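Local coordinates for protein 4-dehydrase (Streptomyces venezuelae, PDB 2PO3) that is a key enzyme of desosamine biosynthesis, probably a pyridoxal-phosphate-dependent transaminase, and binds its TDP-sugar product as an external aldimine, at residues E261-D264 against R265-N269; H270-Y273 against R274-A278. All blocks are in the same frame, centred on the assembly; numbering follows the deposited sequence.

Contacts 1 and 2 are consecutive pieces of helix 246-276, the second running just past its end, and come in series along the chain: residues 261-269 first, then 270-278 with no gap. Their centres are 13 Å apart, both on the same side of the chain's centre. The side chain of Val-262 in contact 1 is about 9 Å from that of Lys-200, the predicted cofactor lysine, and in contact 2 that of Tyr-273 lies about 12 Å from the bound aldimine. Contact 2 covers the end of the helix, packed against helix 369-394 and strand 283-285. The helix thus passes near the site and ends against these two elements.

Contact 1 (E261-D264 against R265-N269); sequences EVID and RNRRN
Ile-263 and Arg-267, one helical turn apart, pack side chain on side chain between 261-264 and 265-269. The methyl CG2 of Ile-263 sits over the centre of the Arg-267 guanidinium, 3.8 Å above its plane, and is equally near its NE and CZ. In the arginine CG lies anti to the carbonyl carbon (chi1 -69°), which points the chain back toward the preceding turn, and the extended run from CG to NE carries the guanidinium to the methyl. A van der Waals contact joins Val-262 to Asn-266, whose side chains run side by side in the same direction, with CG1 of the valine 3.8 Å from ND2 of the amide.

The backbone bonds are the regular i to i+4 set of an alpha-helix. Asn-266 N donates to Val-262 O at 2.7 Å, with an N-H...O angle of 163°; Arg-267 N reaches Ile-263 O at 2.8 Å, and Arg-265 N and Arg-268 N bind the carbonyls of Glu-261 and Asp-264.

Charge adds a looser link. Asp-264 OD1 and Arg-267 NH1 make a long salt bridge of 3.9 Å, the carboxylate and guanidinium planes turned 40° apart. A water accompanies it: it donates to Asp-264 OD1 at 2.9 Å, whereas its 2.4 Å approach to Arg-267 NH1 is too short to be taken at face value. Glu-261 and Arg-265 stay further off, OE2 to NH2 being 5.4 Å, so any attraction between them is probably weak.

The amides of the inner face turn to the surrounding chain: Asn-266 ND2 donates to Asn-295 O, and Asn-269 ND2 to Thr-363 OG1. This part of helix 246-276 is therefore bound to the loop between strands 283-285 and 299-303, and to the one joining strand 358-361 to helix 369-394.

Contact 2 (H270-Y273 against R274-A278); sequences HAAY and REHLA
Arg-274 folds back over the preceding turn to meet His-270 and Ala-271. Its CB begins 3.3 Å from Ala-271 O; beyond CG and CD the chain turns at chi3 (26°), which swings the guanidinium back along the helix. CZ then comes to 4.0 Å from Ala-271 CA, which lies over one face of the flat group, offset toward its rim. At the ends of the two branches NH1 is 3.5 Å from the methyl CB of Ala-271, while NH2 stands at the edge of the His-270 imidazole, near the ring plane, 3.2 Å from NE2. Ring and guanidinium planes are 75° apart.

Nearer the helix end the packing is mixed. Tyr-273 CD2 and Leu-277 CD1 touch at 4.2 Å, and the phenol OH is hydrogen-bonded to Pro-362 O. His-276 brings ring atom CD2 to 3.0 Å from Ala-272 O, and its side chain also touches Ala-376 of helix 369-394. Replacing His-276 by an alanine would probably leave Ala-272 O without the ring atom CD2 beside it and open a gap against Ala-376.

Three backbone bonds, from Arg-274, Glu-275 and His-276 to the carbonyls four residues earlier, are near-straight. The fourth, Leu-277 N to Tyr-273 O, is weak at 125°, and Leu-277 is the first residue to leave helical backbone angles. Arg-380 NH2 donates to both His-276 O and Ala-278 O, at the end of the helix. The arrangement is that of a helix C-terminus held by an arginine side chain, here closing a long helix that, as in fold-type I aminotransferases, probably leads from the cofactor-binding domain into the C-terminal one.

Contact 1 (E261-D264 against R265-N269)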
ATOM      1  N   GLU A 261     -24.536 -13.954   0.930  1.00 23.84           N
ATOM      2  CA  GLU A 261     -25.376 -13.932  -0.218  1.00 29.10           C
ATOM      3  C   GLU A 261     -24.558 -14.023  -1.497  1.00 25.30           C
ATOM      4  O   GLU A 261     -25.034 -14.560  -2.482  1.00 23.69           O
ATOM      5  CB  GLU A 261     -26.274 -12.696  -0.107  1.00 33.65           C
ATOM      6  CG  GLU A 261     -27.014 -12.303  -1.391  1.00 70.10           C
ATOM      7  CD  GLU A 261     -27.358 -10.832  -1.417  1.00100.00           C
ATOM      8  OE1 GLU A 261     -27.502 -10.145  -0.407  1.00100.00           O
ATOM      9  OE2 GLU A 261     -27.468 -10.373  -2.652  1.00100.00           O
ATOM     10  N   VAL A 262     -23.326 -13.529  -1.481  1.00 26.02           N
ATOM     11  CA  VAL A 262     -22.455 -13.590  -2.651  1.00 21.81           C
ATOM     12  C   VAL A 262     -22.114 -15.060  -2.919  1.00 21.13           C
ATOM     13  O   VAL A 262     -22.177 -15.601  -4.032  1.00 20.04           O
ATOM     14  CB  VAL A 262     -21.198 -12.798  -2.329  1.00 18.06           C
ATOM     15  CG1 VAL A 262     -20.028 -13.359  -3.120  1.00 23.72           C
ATOM     16  CG2 VAL A 262     -21.407 -11.296  -2.558  1.00 13.39           C
ATOM     17  N   ILE A 263     -21.755 -15.750  -1.845  1.00 17.90           N
ATOM     18  CA  ILE A 263     -21.426 -17.156  -2.005  1.00 21.50           C
ATOM     19  C   ILE A 263     -22.554 -17.947  -2.647  1.00 31.26           C
ATOM     20  O   ILE A 263     -22.355 -18.795  -3.514  1.00 33.66           O
ATOM     21  CB  ILE A 263     -21.090 -17.756  -0.653  1.00 26.43           C
ATOM     22  CG1 ILE A 263     -19.824 -17.121  -0.137  1.00 23.87           C
ATOM     23  CG2 ILE A 263     -20.824 -19.259  -0.751  1.00 29.98           C
ATOM     24  CD1 ILE A 263     -18.979 -18.174   0.559  1.00 31.80           C
ATOM     25  N   ASP A 264     -23.761 -17.657  -2.181  1.00 35.58           N
ATOM     26  CA  ASP A 264     -24.964 -18.303  -2.648  1.00 33.06           C
ATOM     27  C   ASP A 264     -25.121 -18.063  -4.105  1.00 30.56           C
ATOM     28  O   ASP A 264     -25.376 -19.014  -4.835  1.00 21.72           O
ATOM     29  CB  ASP A 264     -26.229 -17.775  -1.962  1.00 35.82           C
ATOM     30  CG  ASP A 264     -26.385 -18.370  -0.598  1.00 47.01           C
ATOM     31  OD1 ASP A 264     -25.851 -19.419  -0.273  1.00 66.11           O
ATOM     32  OD2 ASP A 264     -27.111 -17.623   0.200  1.00 67.33           O
ATOM     33  N   ARG A 265     -24.976 -16.798  -4.500  1.00 18.56           N
ATOM     34  CA  ARG A 265     -25.121 -16.519  -5.918  1.00 21.43           C
ATOM     35  C   ARG A 265     -24.030 -17.217  -6.693  1.00 19.84           C
ATOM     36  O   ARG A 265     -24.287 -17.755  -7.758  1.00 25.68           O
ATOM     37  CB  ARG A 265     -25.187 -15.039  -6.314  1.00 18.71           C
ATOM     38  CG  ARG A 265     -25.419 -14.915  -7.825  1.00 43.68           C
ATOM     39  CD  ARG A 265     -26.879 -14.664  -8.200  1.00 36.21           C
ATOM     40  NE  ARG A 265     -27.248 -13.335  -7.722  1.00 94.28           N
ATOM     41  CZ  ARG A 265     -27.509 -12.315  -8.521  1.00 98.48           C
ATOM     42  NH1 ARG A 265     -27.465 -12.458  -9.846  1.00 32.12           N
ATOM     43  NH2 ARG A 265     -27.816 -11.133  -7.976  1.00 56.85           N
ATOM     44  N   ASN A 266     -22.824 -17.196  -6.133  1.00 20.19           N
ATOM     45  CA  ASN A 266     -21.709 -17.844  -6.786  1.00 19.65           C
ATOM     46  C   ASN A 266     -21.998 -19.320  -7.010  1.00 19.82           C
ATOM     47  O   ASN A 266     -21.734 -19.925  -8.042  1.00 23.55           O
ATOM     48  CB  ASN A 266     -20.447 -17.719  -5.916  1.00 14.98           C
ATOM     49  CG  ASN A 266     -19.789 -16.353  -5.981  1.00 12.15           C
ATOM     50  OD1 ASN A 266     -20.226 -15.445  -6.702  1.00 21.87           O
ATOM     51  ND2 ASN A 266     -18.723 -16.209  -5.227  1.00 20.65           N
ATOM     52  N   ARG A 267     -22.537 -19.961  -6.006  1.00 21.10           N
ATOM     53  CA  ARG A 267     -22.821 -21.369  -6.152  1.00 20.60           C
ATOM     54  C   ARG A 267     -23.894 -21.642  -7.209  1.00 20.08           C
ATOM     55  O   ARG A 267     -23.895 -22.610  -7.990  1.00 22.69           O
ATOM     56  CB  ARG A 267     -23.278 -21.925  -4.814  1.00 18.76           C
ATOM     57  CG  ARG A 267     -22.191 -21.974  -3.761  1.00 23.97           C
ATOM     58  CD  ARG A 267     -22.804 -22.492  -2.474  1.00 15.92           C
ATOM     59  NE  ARG A 267     -21.842 -22.908  -1.475  1.00 23.15           N
ATOM     60  CZ  ARG A 267     -22.217 -22.869  -0.208  1.00 52.62           C
ATOM     61  NH1 ARG A 267     -23.445 -22.445   0.098  1.00 26.15           N
ATOM     62  NH2 ARG A 267     -21.361 -23.254   0.750  1.00 37.73           N
ATOM     63  N   ARG A 268     -24.872 -20.766  -7.215  1.00 21.47           N
ATOM     64  CA  ARG A 268     -25.941 -20.911  -8.140  1.00 23.31           C
ATOM     65  C   ARG A 268     -25.393 -20.665  -9.547  1.00 30.81           C
ATOM     66  O   ARG A 268     -25.651 -21.439 -10.476  1.00 31.75           O
ATOM     67  CB  ARG A 268     -27.074 -19.985  -7.677  1.00 29.59           C
ATOM     68  CG  ARG A 268     -28.130 -19.611  -8.716  1.00 78.03           C
ATOM     69  CD  ARG A 268     -29.385 -19.001  -8.085  1.00100.00           C
ATOM     70  NE  ARG A 268     -29.101 -18.070  -6.986  1.00100.00           N
ATOM     71  CZ  ARG A 268     -29.244 -16.733  -7.049  1.00100.00           C
ATOM     72  NH1 ARG A 268     -29.672 -16.097  -8.150  1.00100.00           N
ATOM     73  NH2 ARG A 268     -28.934 -16.014  -5.970  1.00 79.62           N
ATOM     74  N   ASN A 269     -24.616 -19.598  -9.690  1.00 19.59           N
ATOM     75  CA  ASN A 269     -24.056 -19.317 -10.987  1.00 24.92           C
ATOM     76  C   ASN A 269     -23.243 -20.501 -11.475  1.00 26.72           C
ATOM     77  O   ASN A 269     -23.202 -20.825 -12.659  1.00 22.26           O
ATOM     78  CB  ASN A 269     -23.124 -18.090 -10.948  1.00 21.66           C
ATOM     79  CG  ASN A 269     -23.913 -16.812 -10.903  1.00 38.02           C
ATOM     80  OD1 ASN A 269     -25.137 -16.868 -10.953  1.00 22.08           O
ATOM     81  ND2 ASN A 269     -23.230 -15.674 -10.787  1.00 23.98           N
TER
HETATM   82  O   HOH W   1     -25.731 -22.268  -0.753  1.00 38.73           O

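Contact 2 (H270-Y273 against R274-A278)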
ATOM      1  N   HIS A 270     -22.563 -21.143 -10.542  1.00 21.05           N
ATOM      2  CA  HIS A 270     -21.721 -22.267 -10.914  1.00 20.91           C
ATOM      3  C   HIS A 270     -22.527 -23.442 -11.432  1.00 27.03           C
ATOM      4  O   HIS A 270     -22.232 -24.051 -12.466  1.00 26.20           O
ATOM      5  CB  HIS A 270     -20.717 -22.679  -9.801  1.00 19.73           C
ATOM      6  CG  HIS A 270     -20.035 -24.028  -9.962  1.00 27.66           C
ATOM      7  ND1 HIS A 270     -18.798 -24.164 -10.598  1.00 28.32           N
ATOM      8  CD2 HIS A 270     -20.411 -25.288  -9.566  1.00 35.24           C
ATOM      9  CE1 HIS A 270     -18.455 -25.457 -10.581  1.00 29.78           C
ATOM     10  NE2 HIS A 270     -19.407 -26.159  -9.977  1.00 34.86           N
ATOM     11  N   ALA A 271     -23.560 -23.769 -10.678  1.00 25.73           N
ATOM     12  CA  ALA A 271     -24.378 -24.875 -11.100  1.00 28.49           C
ATOM     13  C   ALA A 271     -24.964 -24.594 -12.475  1.00 30.37           C
ATOM     14  O   ALA A 271     -25.042 -25.492 -13.319  1.00 36.35           O
ATOM     15  CB  ALA A 271     -25.416 -25.203 -10.042  1.00 29.19           C
ATOM     16  N   ALA A 272     -25.358 -23.332 -12.672  1.00 20.93           N
ATOM     17  CA  ALA A 272     -25.944 -22.914 -13.928  1.00 19.16           C
ATOM     18  C   ALA A 272     -25.012 -23.141 -15.078  1.00 28.20           C
ATOM     19  O   ALA A 272     -25.407 -23.620 -16.135  1.00 29.66           O
ATOM     20  CB  ALA A 272     -26.352 -21.450 -13.912  1.00 19.52           C
ATOM     21  N   TYR A 273     -23.757 -22.774 -14.871  1.00 27.28           N
ATOM     22  CA  TYR A 273     -22.816 -22.970 -15.946  1.00 24.51           C
ATOM     23  C   TYR A 273     -22.648 -24.448 -16.167  1.00 25.63           C
ATOM     24  O   TYR A 273     -22.605 -24.909 -17.298  1.00 28.69           O
ATOM     25  CB  TYR A 273     -21.420 -22.398 -15.628  1.00 21.50           C
ATOM     26  CG  TYR A 273     -21.187 -20.918 -15.939  1.00 20.82           C
ATOM     27  CD1 TYR A 273     -21.036 -19.985 -14.906  1.00 19.75           C
ATOM     28  CD2 TYR A 273     -21.080 -20.463 -17.254  1.00 14.41           C
ATOM     29  CE1 TYR A 273     -20.794 -18.631 -15.159  1.00 17.86           C
ATOM     30  CE2 TYR A 273     -20.853 -19.116 -17.536  1.00 15.65           C
ATOM     31  CZ  TYR A 273     -20.698 -18.201 -16.485  1.00 27.74           C
ATOM     32  OH  TYR A 273     -20.459 -16.862 -16.747  1.00 16.39           O
ATOM     33  N   ARG A 274     -22.536 -25.201 -15.077  1.00 22.41           N
ATOM     34  CA  ARG A 274     -22.336 -26.646 -15.227  1.00 25.22           C
ATOM     35  C   ARG A 274     -23.390 -27.255 -16.102  1.00 31.36           C
ATOM     36  O   ARG A 274     -23.147 -28.023 -17.044  1.00 30.76           O
ATOM     37  CB  ARG A 274     -22.341 -27.373 -13.896  1.00 30.19           C
ATOM     38  CG  ARG A 274     -21.397 -28.566 -13.837  1.00 47.72           C
ATOM     39  CD  ARG A 274     -21.457 -29.292 -12.496  1.00 38.71           C
ATOM     40  NE  ARG A 274     -22.749 -29.114 -11.807  1.00100.00           N
ATOM     41  CZ  ARG A 274     -22.897 -28.597 -10.563  1.00100.00           C
ATOM     42  NH1 ARG A 274     -24.092 -28.450  -9.963  1.00 57.68           N
ATOM     43  NH2 ARG A 274     -21.794 -28.223  -9.907  1.00100.00           N
ATOM     44  N   GLU A 275     -24.603 -26.886 -15.773  1.00 33.90           N
ATOM     45  CA  GLU A 275     -25.712 -27.393 -16.532  1.00 38.73           C
ATOM     46  C   GLU A 275     -25.730 -26.891 -17.978  1.00 34.50           C
ATOM     47  O   GLU A 275     -25.977 -27.659 -18.902  1.00 39.05           O
ATOM     48  CB  GLU A 275     -27.045 -27.165 -15.791  1.00 42.73           C
ATOM     49  CG  GLU A 275     -27.465 -25.691 -15.828  1.00 80.30           C
ATOM     50  CD  GLU A 275     -28.956 -25.508 -15.798  1.00100.00           C
ATOM     51  OE1 GLU A 275     -29.715 -26.147 -16.506  1.00100.00           O
ATOM     52  OE2 GLU A 275     -29.346 -24.602 -14.920  1.00100.00           O
ATOM     53  N   HIS A 276     -25.471 -25.611 -18.202  1.00 25.23           N
ATOM     54  CA  HIS A 276     -25.475 -25.117 -19.569  1.00 26.58           C
ATOM     55  C   HIS A 276     -24.327 -25.579 -20.444  1.00 32.33           C
ATOM     56  O   HIS A 276     -24.355 -25.344 -21.654  1.00 36.71           O
ATOM     57  CB  HIS A 276     -25.511 -23.594 -19.665  1.00 32.21           C
ATOM     58  CG  HIS A 276     -26.816 -23.147 -19.164  1.00 45.34           C
ATOM     59  ND1 HIS A 276     -27.979 -23.661 -19.712  1.00 50.90           N
ATOM     60  CD2 HIS A 276     -27.126 -22.287 -18.169  1.00 50.87           C
ATOM     61  CE1 HIS A 276     -28.977 -23.106 -19.055  1.00 51.93           C
ATOM     62  NE2 HIS A 276     -28.499 -22.276 -18.127  1.00 54.12           N
ATOM     63  N   LEU A 277     -23.311 -26.187 -19.852  1.00 25.46           N
ATOM     64  CA  LEU A 277     -22.150 -26.624 -20.647  1.00 27.78           C
ATOM     65  C   LEU A 277     -21.974 -28.122 -20.611  1.00 26.76           C
ATOM     66  O   LEU A 277     -20.938 -28.706 -20.948  1.00 30.20           O
ATOM     67  CB  LEU A 277     -20.877 -25.890 -20.179  1.00 25.38           C
ATOM     68  CG  LEU A 277     -20.950 -24.393 -20.436  1.00 20.43           C
ATOM     69  CD1 LEU A 277     -19.875 -23.790 -19.571  1.00 23.52           C
ATOM     70  CD2 LEU A 277     -20.732 -24.072 -21.916  1.00 25.17           C
ATOM     71  N   ALA A 278     -23.047 -28.735 -20.170  1.00 33.47           N
ATOM     72  CA  ALA A 278     -23.076 -30.161 -20.078  1.00 36.95           C
ATOM     73  C   ALA A 278     -22.969 -30.758 -21.480  1.00 47.67           C
ATOM     74  O   ALA A 278     -23.461 -30.168 -22.472  1.00 29.02           O
ATOM     75  CB  ALA A 278     -24.414 -30.546 -19.475  1.00 37.02           C
TER